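PDB 3OYZ: malate synthase from Haloferax volcanii, which catalyses the magnesium-dependent Claisen condensation of acetyl-CoA with glyoxylate and the hydrolysis of the malyl-CoA intermediate, giving malate and CoA in the glyoxylate cycle. Local coordinates for residues E64-V69 and P83-H88; D344-S349 and T397-F402; M350-A355 and G362-T367. All blocks are in the same frame, centred on the assembly; numbering follows the deposited sequence.

Contact 1: E64-V69 and P83-H88; sequences ENIVEV and PRMVWH. With ACO (acetyl coenzyme *a), chain B; PYR (pyruvic acid), chain C.
Ile-66 reaches from the helix containing 64-69 to Pro-83 and Met-85 in the loop 83-88, and the contact is wholly apolar. Its CB is directed at the loop. The CG2 branch of Ile-66 leaves CB anti to the backbone N and comes up to the pyrrolidine ring, 4.2 Å from CG of Pro-83. CG1 carries the chain onward to CD1 of Ile-66, which lies 4.0 Å from the methyl CE of Met-85. That methyl is brought round by bends at chi2 (-82°) and chi3 of the methionine, so the two chains meet end to end at a slant. In the TIM barrel, helix 59-73 links strands 45-49 and 80-81, and the loop leaves the second of these at the active-site end. Phe-119 of strand 118-121 also packs on both Pro-83 and Met-85. Between Pro-83 and Met-85 in sequence, Arg-84 sends its CB away from the helix, and its guanidinium lies in the catalytic pocket. The edge of this group serves both ligands in plane: NH1 of Arg-84 donates to the keto oxygen O3 of pyruvate, bound here by a residue that also binds glyoxylate (2.8 Å), and NH2 of Arg-84 to the thioester oxygen O of acetyl-CoA (2.9 Å, 171°). Asp-49 and Glu-51 form salt bridges with NH2. A leucine in place of Arg-84 would probably leave both carbonyl oxygens without these donors and the two carboxylates without their mate.

Contact 2: D344-S349 and T397-F402; sequences DDIVDS and TPISLF
Ile-346 holds CG1 beside the backbone N (chi1 -73°), which leaves CG2 anti to that N, and Ile-399 places its two branches in the same way. In Ile-346 this aims CG2 at the facing helix. In Ile-399, a chi2 of -35° folds the ethyl arm so that CG1 and CD1 both lie against the methyl that arrives. CG2 of Ile-346 is 4.0 Å from CG1 of Ile-399 and 4.1 Å from its CD1, the two side chains sliding past one another in opposite directions. The other branch of Ile-346 is stretched out by a chi2 of 143°, and its CD1 ends 4.2 Å from CG of Pro-398. One isoleucine thus straddles two successive residues, with a methyl on each. Pro-398 lies in the first turn of its helix, where the lack of an amide hydrogen costs no helical bond, and its ring can serve as a packing surface. The nearest CA atoms, those of Ile-346 and Ile-399, are 8.2 Å apart. On its own helix, Ser-349 OG donates to Asp-345 O (3.2 Å) from above the carbonyl plane, and that oxygen also accepts from Ser-349 N. The isoleucine contact joins helices 343-358 and 397-408 of the region that follows the barrel. Met-343 and Val-431 add to the apolar surroundings of Ile-399, and Arg-427 from helix 422-428 forms salt bridges with Asp-344 and Asp-348. Farther along, Phe-402 meets Tyr-420 with ring planes nearly perpendicular, while Phe-10 of the second subunit packs on Ser-400 and Leu-401.

Contact 3: M350-A355 and G362-T367; sequences MEEFEA and GAIAMT. With ACO (acetyl coenzyme *a), chain B.
Phe-353 and Ile-364 mark the closest approach of the two backbones, with 7.9 Å between their CA atoms. The axes of helix 350-355 and strand 364-367 come within 10.5 Å and run nearly antiparallel, at 154°, as follows from a chain that turns back after a short connection. In 362-367, Ile-364 and Met-366 direct their CB atoms at the helix, whereas Ala-363 and Ala-365 direct theirs away from it. Met-366 is the centre of the packing. Its chain runs out to SD and then bends at chi3 (-76°), so that CE of Met-366 slips in between Glu-352 and the start of Phe-353, 4.0 Å from CB of Phe-353. Glu-352 comes from the opposite direction. With CG anti to the backbone N (chi1 176°) and the rest of its chain extended, it lies along the thioether: CD of Glu-352 is 3.6 Å from CE of Met-366, and OE1 of Glu-352 is 3.6 Å from CG of Met-366. These are van der Waals contacts, with the carboxylate at the exposed margin. The strand pairs antiparallel with 382-387, making a two-stranded sheet backed by helix 343-358 in the region beyond the TIM barrel. Trp-387 of the partner strand packs on Phe-353, Ile-364 and Met-366. The phenylalanine ring turns an edge to the loop, CE1 of Phe-353 lying 3.6 Å from the carbonyl O of Gly-362, in the ring plane. Asp-388, the predicted proton acceptor, also lies close to this phenylalanine. Facing away from the helix, CB of Ala-363 touches the pantetheine arm of acetyl-CoA, 3.5 Å from its C6P.

From the N terminus, contact 1 comes first, closing a short loop within the barrel, where helix 59-73 is fastened to the loop after strand 80-81. It ends long before the others begin. Contact 2 then opens on helix 343-358 and closes about fifty residues later on helix 397-408; contact 3 opens and closes within that span, tying the second half of the same helix to strand 364-369. These two touch, CE of Met-366 lying 3.4 Å from O of Ser-349. Contacts 1 and 3 are about 9 Å apart at their nearest atoms but are bridged by acetyl-CoA, held between barrel and C-terminal region.

Contact 1: E64-V69 and P83-H88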
loop_
_atom_site.group_PDB
_atom_site.type_symbol
_atom_site.label_atom_id
_atom_site.label_comp_id
_atom_site.label_asym_id
_atom_site.label_seq_id
_atom_site.Cartn_x
_atom_site.Cartn_y
_atom_site.Cartn_z
ATOM N N GLU A 64 38.164 -4.691 13.299
ATOM C CA GLU A 64 39.037 -4.846 14.509
ATOM C C GLU A 64 38.508 -4.062 15.697
ATOM O O GLU A 64 38.348 -4.637 16.781
ATOM C CB GLU A 64 40.520 -4.537 14.216
ATOM C CG GLU A 64 41.105 -5.716 13.446
ATOM C CD GLU A 64 42.294 -5.308 12.577
ATOM O OE1 GLU A 64 42.637 -4.095 12.539
ATOM O OE2 GLU A 64 42.874 -6.199 11.905
ATOM N N ASN A 65 38.071 -2.830 15.435
ATOM C CA ASN A 65 37.524 -2.005 16.516
ATOM C C ASN A 65 36.330 -2.665 17.129
ATOM O O ASN A 65 36.178 -2.666 18.363
ATOM C CB ASN A 65 37.164 -0.592 16.038
ATOM C CG ASN A 65 38.388 0.234 15.814
ATOM O OD1 ASN A 65 39.449 -0.265 16.147
ATOM N ND2 ASN A 65 38.308 1.372 15.135
ATOM N N ILE A 66 35.473 -3.237 16.263
ATOM C CA ILE A 66 34.345 -3.995 16.782
ATOM C C ILE A 66 34.758 -5.107 17.708
ATOM O O ILE A 66 34.176 -5.324 18.772
ATOM C CB ILE A 66 33.469 -4.646 15.584
ATOM C CG1 ILE A 66 32.671 -3.546 14.905
ATOM C CG2 ILE A 66 32.535 -5.686 16.177
ATOM C CD1 ILE A 66 32.070 -3.929 13.438
ATOM N N VAL A 67 35.714 -5.915 17.291
ATOM C CA VAL A 67 36.158 -6.990 18.192
ATOM C C VAL A 67 36.715 -6.443 19.532
ATOM O O VAL A 67 36.365 -6.908 20.624
ATOM C CB VAL A 67 37.241 -7.902 17.584
ATOM C CG1 VAL A 67 37.802 -8.879 18.663
ATOM C CG2 VAL A 67 36.717 -8.703 16.431
ATOM N N GLU A 68 37.543 -5.418 19.425
ATOM C CA GLU A 68 38.201 -4.804 20.614
ATOM C C GLU A 68 37.218 -4.189 21.609
ATOM O O GLU A 68 37.237 -4.563 22.798
ATOM C CB GLU A 68 39.178 -3.752 20.086
ATOM C CG GLU A 68 40.288 -3.277 21.038
ATOM C CD GLU A 68 40.851 -1.922 20.629
ATOM O OE1 GLU A 68 41.141 -1.630 19.447
ATOM O OE2 GLU A 68 41.010 -1.086 21.537
ATOM N N VAL A 69 36.332 -3.297 21.141
ATOM C CA VAL A 69 35.339 -2.717 22.040
ATOM C C VAL A 69 34.362 -3.692 22.659
ATOM O O VAL A 69 34.081 -3.633 23.873
ATOM C CB VAL A 69 34.557 -1.569 21.416
ATOM C CG1 VAL A 69 33.464 -1.117 22.385
ATOM C CG2 VAL A 69 35.525 -0.466 20.936
ATOM N N PRO A 83 26.128 -6.118 15.206
ATOM C CA PRO A 83 26.820 -5.239 14.288
ATOM C C PRO A 83 26.384 -5.335 12.800
ATOM O O PRO A 83 25.982 -6.434 12.362
ATOM C CB PRO A 83 28.272 -5.780 14.347
ATOM C CG PRO A 83 28.425 -6.423 15.625
ATOM C CD PRO A 83 27.042 -7.084 15.842
ATOM N N ARG A 84 26.441 -4.253 12.045
ATOM C CA ARG A 84 26.088 -4.294 10.617
ATOM C C ARG A 84 27.352 -4.561 9.804
ATOM O O ARG A 84 28.308 -3.770 9.873
ATOM C CB ARG A 84 25.372 -3.007 10.151
ATOM C CG ARG A 84 25.060 -2.993 8.593
ATOM C CD ARG A 84 23.912 -2.102 8.244
ATOM N NE ARG A 84 24.310 -0.687 8.222
ATOM C CZ ARG A 84 23.655 0.290 7.610
ATOM N NH1 ARG A 84 22.524 0.116 6.881
ATOM N NH2 ARG A 84 24.193 1.487 7.653
ATOM N N MET A 85 27.312 -5.618 8.980
ATOM C CA MET A 85 28.371 -5.996 8.064
ATOM C C MET A 85 28.082 -5.429 6.668
ATOM O O MET A 85 26.932 -5.075 6.320
ATOM C CB MET A 85 28.440 -7.535 8.018
ATOM C CG MET A 85 28.542 -8.082 9.429
ATOM S SD MET A 85 30.290 -8.025 10.045
ATOM C CE MET A 85 30.263 -6.412 10.804
ATOM N N VAL A 86 29.076 -5.476 5.792
ATOM C CA VAL A 86 28.748 -5.062 4.420
ATOM C C VAL A 86 28.053 -6.219 3.673
ATOM O O VAL A 86 28.227 -7.368 4.075
ATOM C CB VAL A 86 29.956 -4.572 3.591
ATOM C CG1 VAL A 86 30.523 -3.291 4.225
ATOM C CG2 VAL A 86 31.052 -5.644 3.523
ATOM N N TRP A 87 27.222 -5.891 2.697
ATOM C CA TRP A 87 26.553 -6.909 1.844
ATOM C C TRP A 87 25.974 -6.218 0.628
ATOM O O TRP A 87 25.640 -5.029 0.622
ATOM C CB TRP A 87 25.428 -7.619 2.628
ATOM C CG TRP A 87 24.714 -8.746 1.904
ATOM C CD1 TRP A 87 23.588 -8.645 1.086
ATOM C CD2 TRP A 87 25.082 -10.136 1.936
ATOM N NE1 TRP A 87 23.254 -9.915 0.634
ATOM C CE2 TRP A 87 24.120 -10.835 1.161
ATOM C CE3 TRP A 87 26.099 -10.850 2.586
ATOM C CZ2 TRP A 87 24.166 -12.216 0.988
ATOM C CZ3 TRP A 87 26.160 -12.239 2.431
ATOM C CH2 TRP A 87 25.258 -12.871 1.530
ATOM N N HIS A 88 25.836 -6.937 -0.482
ATOM C CA HIS A 88 24.972 -6.325 -1.472
ATOM C C HIS A 88 24.515 -7.471 -2.386
ATOM O O HIS A 88 25.309 -8.285 -2.855
ATOM C CB HIS A 88 25.685 -5.254 -2.334
ATOM C CG HIS A 88 24.755 -4.325 -3.043
ATOM N ND1 HIS A 88 23.983 -4.732 -4.120
ATOM C CD2 HIS A 88 24.520 -2.993 -2.877
ATOM C CE1 HIS A 88 23.297 -3.692 -4.571
ATOM N NE2 HIS A 88 23.624 -2.629 -3.858
HETATM N N1A ACO B . 27.387 6.737 18.094
HETATM C C2A ACO B . 28.181 7.040 19.140
HETATM N N3A ACO B . 28.327 8.312 19.550
HETATM C C4A ACO B . 27.717 9.362 18.942
HETATM C C5A ACO B . 26.836 9.057 17.793
HETATM C C6A ACO B . 26.722 7.654 17.355
HETATM N N6A ACO B . 25.942 7.425 16.265
HETATM N N7A ACO B . 26.342 10.218 17.343
HETATM C C8A ACO B . 26.871 11.195 18.118
HETATM N N9A ACO B . 27.640 10.688 19.091
HETATM C C1B ACO B . 28.336 11.526 20.121
HETATM C C2B ACO B . 28.832 12.791 19.433
HETATM O O2B ACO B . 30.107 12.527 18.850
HETATM C C3B ACO B . 28.856 13.804 20.560
HETATM O O3B ACO B . 30.049 13.454 21.268
HETATM P P3B ACO B . 30.930 14.450 22.241
HETATM O O7A ACO B . 30.466 13.924 23.591
HETATM O O8A ACO B . 30.435 15.808 21.789
HETATM O O9A ACO B . 32.386 14.223 21.902
HETATM C C4B ACO B . 27.635 13.406 21.372
HETATM O O4B ACO B . 27.459 11.998 21.160
HETATM C C5B ACO B . 26.375 14.109 20.880
HETATM O O5B ACO B . 26.463 14.170 19.455
HETATM P P1A ACO B . 25.484 15.085 18.573
HETATM O O1A ACO B . 25.680 16.557 18.740
HETATM O O2A ACO B . 24.110 14.605 18.941
HETATM O O3A ACO B . 25.705 14.783 17.016
HETATM P P2A ACO B . 26.986 15.314 16.213
HETATM O O4A ACO B . 28.042 14.991 17.221
HETATM O O5A ACO B . 26.586 16.607 15.533
HETATM O O6A ACO B . 27.180 14.321 14.940
HETATM C CBP ACO B . 26.509 12.690 13.225
HETATM C CCP ACO B . 26.153 13.963 14.002
HETATM C CDP ACO B . 27.811 12.873 12.447
HETATM C CEP ACO B . 25.397 12.471 12.207
HETATM C CAP ACO B . 26.704 11.474 14.138
HETATM O OAP ACO B . 25.583 11.500 15.010
HETATM C C9P ACO B . 26.712 10.143 13.414
HETATM O O9P ACO B . 27.680 9.827 12.714
HETATM N N8P ACO B . 25.616 9.379 13.557
HETATM C C7P ACO B . 25.562 8.079 12.900
HETATM C C6P ACO B . 25.356 8.167 11.380
HETATM C C5P ACO B . 25.054 6.747 10.937
HETATM O O5P ACO B . 25.009 5.844 11.771
HETATM N N4P ACO B . 24.796 6.591 9.640
HETATM C C3P ACO B . 24.441 5.329 9.015
HETATM C C2P ACO B . 23.055 4.847 9.452
HETATM S S1P ACO B . 22.052 5.631 8.224
HETATM C C ACO B . 22.114 4.747 6.792
HETATM O O ACO B . 22.966 3.913 6.554
HETATM C CH3 ACO B . 21.079 5.074 5.760
HETATM C C PYR C . 19.418 3.392 4.474
HETATM O O PYR C . 19.846 3.055 3.317
HETATM O OXT PYR C . 18.361 4.101 4.651
HETATM C CA PYR C . 20.075 2.833 5.570
HETATM O O3 PYR C . 21.068 2.008 5.388
HETATM C CB PYR C . 19.594 3.109 6.946
#

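Contact 2: D344-S349 and T397-F402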
loop_
_atom_site.group_PDB
_atom_site.type_symbol
_atom_site.label_atom_id
_atom_site.label_comp_id
_atom_site.label_asym_id
_atom_site.label_seq_id
_atom_site.Cartn_x
_atom_site.Cartn_y
_atom_site.Cartn_z
ATOM N N ASP A 344 22.675 23.075 -9.691
ATOM C CA ASP A 344 23.961 23.432 -9.076
ATOM C C ASP A 344 24.119 23.105 -7.601
ATOM O O ASP A 344 25.149 22.586 -7.177
ATOM C CB ASP A 344 24.227 24.927 -9.263
ATOM C CG ASP A 344 25.203 25.189 -10.383
ATOM O OD1 ASP A 344 26.239 24.481 -10.440
ATOM O OD2 ASP A 344 24.918 26.106 -11.184
ATOM N N ASP A 345 23.106 23.433 -6.807
ATOM C CA ASP A 345 23.105 23.071 -5.393
ATOM C C ASP A 345 23.311 21.564 -5.144
ATOM O O ASP A 345 24.135 21.163 -4.308
ATOM C CB ASP A 345 21.795 23.528 -4.754
ATOM C CG ASP A 345 21.705 25.030 -4.619
ATOM O OD1 ASP A 345 22.703 25.644 -4.168
ATOM O OD2 ASP A 345 20.631 25.579 -4.955
ATOM N N ILE A 346 22.570 20.745 -5.895
ATOM C CA ILE A 346 22.668 19.281 -5.803
ATOM C C ILE A 346 24.091 18.732 -6.012
ATOM O O ILE A 346 24.629 18.018 -5.145
ATOM C CB ILE A 346 21.654 18.553 -6.735
ATOM C CG1 ILE A 346 20.234 18.687 -6.164
ATOM C CG2 ILE A 346 22.040 17.097 -6.845
ATOM C CD1 ILE A 346 19.192 18.860 -7.228
ATOM N N VAL A 347 24.702 19.096 -7.132
ATOM C CA VAL A 347 26.112 18.774 -7.326
ATOM C C VAL A 347 27.033 19.232 -6.172
ATOM O O VAL A 347 27.944 18.500 -5.769
ATOM C CB VAL A 347 26.597 19.454 -8.620
ATOM C CG1 VAL A 347 28.037 19.045 -8.908
ATOM C CG2 VAL A 347 25.594 19.204 -9.778
ATOM N N ASP A 348 26.791 20.423 -5.633
ATOM C CA ASP A 348 27.585 20.939 -4.520
ATOM C C ASP A 348 27.486 20.012 -3.297
ATOM O O ASP A 348 28.521 19.648 -2.701
ATOM C CB ASP A 348 27.108 22.352 -4.097
ATOM C CG ASP A 348 27.553 23.484 -5.055
ATOM O OD1 ASP A 348 28.391 23.223 -5.942
ATOM O OD2 ASP A 348 27.048 24.635 -4.938
ATOM N N SER A 349 26.256 19.652 -2.899
ATOM C CA SER A 349 26.098 18.763 -1.737
ATOM C C SER A 349 26.836 17.449 -1.928
ATOM O O SER A 349 27.414 16.915 -0.984
ATOM C CB SER A 349 24.631 18.481 -1.445
ATOM O OG SER A 349 23.938 19.711 -1.418
ATOM N N THR A 397 19.638 11.169 -8.299
ATOM C CA THR A 397 18.552 10.909 -9.275
ATOM C C THR A 397 18.157 12.041 -10.205
ATOM O O THR A 397 18.080 11.819 -11.405
ATOM C CB THR A 397 17.308 10.279 -8.591
ATOM O OG1 THR A 397 17.787 9.051 -8.048
ATOM C CG2 THR A 397 16.178 10.017 -9.586
ATOM N N PRO A 398 17.915 13.257 -9.684
ATOM C CA PRO A 398 17.570 14.347 -10.606
ATOM C C PRO A 398 18.672 14.636 -11.634
ATOM O O PRO A 398 18.343 14.956 -12.771
ATOM C CB PRO A 398 17.277 15.541 -9.696
ATOM C CG PRO A 398 17.612 15.135 -8.309
ATOM C CD PRO A 398 17.863 13.642 -8.256
ATOM N N ILE A 399 19.936 14.388 -11.282
ATOM C CA ILE A 399 21.056 14.469 -12.215
ATOM C C ILE A 399 21.087 13.323 -13.243
ATOM O O ILE A 399 21.294 13.601 -14.426
ATOM C CB ILE A 399 22.436 14.454 -11.494
ATOM C CG1 ILE A 399 22.542 15.587 -10.472
ATOM C CG2 ILE A 399 23.603 14.489 -12.521
ATOM C CD1 ILE A 399 21.844 16.864 -10.891
ATOM N N SER A 400 20.937 12.065 -12.796
ATOM C CA SER A 400 20.869 10.928 -13.710
ATOM C C SER A 400 19.741 11.072 -14.712
ATOM O O SER A 400 19.902 10.717 -15.858
ATOM C CB SER A 400 20.694 9.598 -12.969
ATOM O OG SER A 400 21.721 9.506 -12.009
ATOM N N LEU A 401 18.615 11.639 -14.296
ATOM C CA LEU A 401 17.546 11.884 -15.213
ATOM C C LEU A 401 17.965 12.973 -16.208
ATOM O O LEU A 401 17.704 12.832 -17.391
ATOM C CB LEU A 401 16.298 12.326 -14.456
ATOM C CG LEU A 401 15.361 12.995 -15.430
ATOM C CD1 LEU A 401 14.546 12.027 -16.192
ATOM C CD2 LEU A 401 14.413 13.937 -14.749
ATOM N N PHE A 402 18.530 14.069 -15.723
ATOM C CA PHE A 402 18.962 15.127 -16.642
ATOM C C PHE A 402 19.918 14.528 -17.681
ATOM O O PHE A 402 19.727 14.668 -18.882
ATOM C CB PHE A 402 19.660 16.283 -15.898
ATOM C CG PHE A 402 20.278 17.277 -16.854
ATOM C CD1 PHE A 402 19.499 18.272 -17.417
ATOM C CD2 PHE A 402 21.590 17.126 -17.296
ATOM C CE1 PHE A 402 20.030 19.175 -18.351
ATOM C CE2 PHE A 402 22.148 18.028 -18.231
ATOM C CZ PHE A 402 21.361 19.016 -18.782
#

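Contact 3: M350-A355 and G362-T367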
loop_
_atom_site.group_PDB
_atom_site.type_symbol
_atom_site.label_atom_id
_atom_site.label_comp_id
_atom_site.label_asym_id
_atom_site.label_seq_id
_atom_site.Cartn_x
_atom_site.Cartn_y
_atom_site.Cartn_z
ATOM N N MET A 350 26.878 16.981 -3.172
ATOM C CA MET A 350 27.487 15.697 -3.501
ATOM C C MET A 350 29.024 15.701 -3.427
ATOM O O MET A 350 29.624 14.796 -2.822
ATOM C CB MET A 350 26.960 15.203 -4.855
ATOM C CG MET A 350 25.529 14.618 -4.839
ATOM S SD MET A 350 24.914 14.091 -6.462
ATOM C CE MET A 350 26.213 12.991 -7.024
ATOM N N GLU A 351 29.635 16.718 -4.037
ATOM C CA GLU A 351 31.093 16.970 -3.969
ATOM C C GLU A 351 31.592 17.205 -2.549
ATOM O O GLU A 351 32.526 16.528 -2.112
ATOM C CB GLU A 351 31.518 18.093 -4.909
ATOM C CG GLU A 351 31.489 17.640 -6.374
ATOM C CD GLU A 351 31.432 18.786 -7.380
ATOM O OE1 GLU A 351 31.437 18.507 -8.594
ATOM O OE2 GLU A 351 31.361 19.976 -7.004
ATOM N N GLU A 352 30.898 18.077 -1.816
ATOM C CA GLU A 352 31.098 18.206 -0.366
ATOM C C GLU A 352 31.053 16.865 0.381
ATOM O O GLU A 352 31.914 16.592 1.224
ATOM C CB GLU A 352 30.141 19.220 0.290
ATOM C CG GLU A 352 30.324 19.254 1.825
ATOM C CD GLU A 352 29.358 20.118 2.642
ATOM O OE1 GLU A 352 29.371 19.931 3.884
ATOM O OE2 GLU A 352 28.601 20.963 2.102
ATOM N N PHE A 353 30.058 16.018 0.107
ATOM C CA PHE A 353 30.010 14.719 0.791
ATOM C C PHE A 353 31.163 13.788 0.386
ATOM O O PHE A 353 31.758 13.129 1.253
ATOM C CB PHE A 353 28.666 13.969 0.644
ATOM C CG PHE A 353 28.767 12.547 1.101
ATOM C CD1 PHE A 353 28.673 12.241 2.453
ATOM C CD2 PHE A 353 29.116 11.552 0.199
ATOM C CE1 PHE A 353 28.833 10.954 2.904
ATOM C CE2 PHE A 353 29.282 10.259 0.620
ATOM C CZ PHE A 353 29.157 9.955 1.981
ATOM N N GLU A 354 31.389 13.700 -0.926
ATOM C CA GLU A 354 32.462 12.967 -1.626
ATOM C C GLU A 354 33.838 13.195 -0.951
ATOM O O GLU A 354 34.517 12.224 -0.568
ATOM C CB GLU A 354 32.419 13.456 -3.086
ATOM C CG GLU A 354 33.093 12.698 -4.236
ATOM C CD GLU A 354 32.745 13.309 -5.617
ATOM O OE1 GLU A 354 33.136 14.461 -5.938
ATOM O OE2 GLU A 354 32.052 12.645 -6.424
ATOM N N ALA A 355 34.217 14.470 -0.799
ATOM C CA ALA A 355 35.400 14.935 -0.063
ATOM C C ALA A 355 35.454 14.463 1.406
ATOM O O ALA A 355 36.491 13.962 1.859
ATOM C CB ALA A 355 35.518 16.465 -0.168
ATOM N N GLY A 362 32.576 8.576 7.236
ATOM C CA GLY A 362 31.410 7.962 6.615
ATOM C C GLY A 362 30.113 8.746 6.717
ATOM O O GLY A 362 29.363 8.819 5.738
ATOM N N ALA A 363 29.825 9.270 7.907
ATOM C CA ALA A 363 28.643 10.096 8.161
ATOM C C ALA A 363 28.972 11.502 8.699
ATOM O O ALA A 363 29.811 11.655 9.603
ATOM C CB ALA A 363 27.669 9.363 9.099
ATOM N N ILE A 364 28.276 12.507 8.162
ATOM C CA ILE A 364 28.509 13.928 8.483
ATOM C C ILE A 364 27.166 14.637 8.576
ATOM O O ILE A 364 26.199 14.233 7.917
ATOM C CB ILE A 364 29.407 14.615 7.424
ATOM C CG1 ILE A 364 28.702 14.754 6.062
ATOM C CG2 ILE A 364 30.720 13.836 7.281
ATOM C CD1 ILE A 364 29.379 15.696 5.054
ATOM N N ALA A 365 27.088 15.668 9.409
ATOM C CA ALA A 365 25.901 16.520 9.409
ATOM C C ALA A 365 26.194 17.597 8.358
ATOM O O ALA A 365 27.222 18.268 8.450
ATOM C CB ALA A 365 25.610 17.107 10.822
ATOM N N MET A 366 25.378 17.701 7.312
ATOM C CA MET A 366 25.547 18.751 6.315
ATOM C C MET A 366 24.530 19.852 6.582
ATOM O O MET A 366 23.449 19.577 7.120
ATOM C CB MET A 366 25.376 18.212 4.904
ATOM C CG MET A 366 25.830 19.169 3.824
ATOM S SD MET A 366 25.753 18.226 2.292
ATOM C CE MET A 366 27.215 17.188 2.423
ATOM N N THR A 367 24.894 21.081 6.210
ATOM C CA THR A 367 24.228 22.290 6.703
ATOM C C THR A 367 23.771 23.215 5.581
ATOM O O THR A 367 24.521 23.482 4.643
ATOM C CB THR A 367 25.131 23.033 7.711
ATOM O OG1 THR A 367 25.156 22.308 8.949
ATOM C CG2 THR A 367 24.614 24.417 7.982
HETATM N N1A ACO B . 27.387 6.737 18.094
HETATM C C2A ACO B . 28.181 7.040 19.140
HETATM N N3A ACO B . 28.327 8.312 19.550
HETATM C C4A ACO B . 27.717 9.362 18.942
HETATM C C5A ACO B . 26.836 9.057 17.793
HETATM C C6A ACO B . 26.722 7.654 17.355
HETATM N N6A ACO B . 25.942 7.425 16.265
HETATM N N7A ACO B . 26.342 10.218 17.343
HETATM C C8A ACO B . 26.871 11.195 18.118
HETATM N N9A ACO B . 27.640 10.688 19.091
HETATM C C1B ACO B . 28.336 11.526 20.121
HETATM C C2B ACO B . 28.832 12.791 19.433
HETATM O O2B ACO B . 30.107 12.527 18.850
HETATM C C3B ACO B . 28.856 13.804 20.560
HETATM O O3B ACO B . 30.049 13.454 21.268
HETATM P P3B ACO B . 30.930 14.450 22.241
HETATM O O7A ACO B . 30.466 13.924 23.591
HETATM O O8A ACO B . 30.435 15.808 21.789
HETATM O O9A ACO B . 32.386 14.223 21.902
HETATM C C4B ACO B . 27.635 13.406 21.372
HETATM O O4B ACO B . 27.459 11.998 21.160
HETATM C C5B ACO B . 26.375 14.109 20.880
HETATM O O5B ACO B . 26.463 14.170 19.455
HETATM P P1A ACO B . 25.484 15.085 18.573
HETATM O O1A ACO B . 25.680 16.557 18.740
HETATM O O2A ACO B . 24.110 14.605 18.941
HETATM O O3A ACO B . 25.705 14.783 17.016
HETATM P P2A ACO B . 26.986 15.314 16.213
HETATM O O4A ACO B . 28.042 14.991 17.221
HETATM O O5A ACO B . 26.586 16.607 15.533
HETATM O O6A ACO B . 27.180 14.321 14.940
HETATM C CBP ACO B . 26.509 12.690 13.225
HETATM C CCP ACO B . 26.153 13.963 14.002
HETATM C CDP ACO B . 27.811 12.873 12.447
HETATM C CEP ACO B . 25.397 12.471 12.207
HETATM C CAP ACO B . 26.704 11.474 14.138
HETATM O OAP ACO B . 25.583 11.500 15.010
HETATM C C9P ACO B . 26.712 10.143 13.414
HETATM O O9P ACO B . 27.680 9.827 12.714
HETATM N N8P ACO B . 25.616 9.379 13.557
HETATM C C7P ACO B . 25.562 8.079 12.900
HETATM C C6P ACO B . 25.356 8.167 11.380
HETATM C C5P ACO B . 25.054 6.747 10.937
HETATM O O5P ACO B . 25.009 5.844 11.771
HETATM N N4P ACO B . 24.796 6.591 9.640
HETATM C C3P ACO B . 24.441 5.329 9.015
HETATM C C2P ACO B . 23.055 4.847 9.452
HETATM S S1P ACO B . 22.052 5.631 8.224
HETATM C C ACO B . 22.114 4.747 6.792
HETATM O O ACO B . 22.966 3.913 6.554
HETATM C CH3 ACO B . 21.079 5.074 5.760
#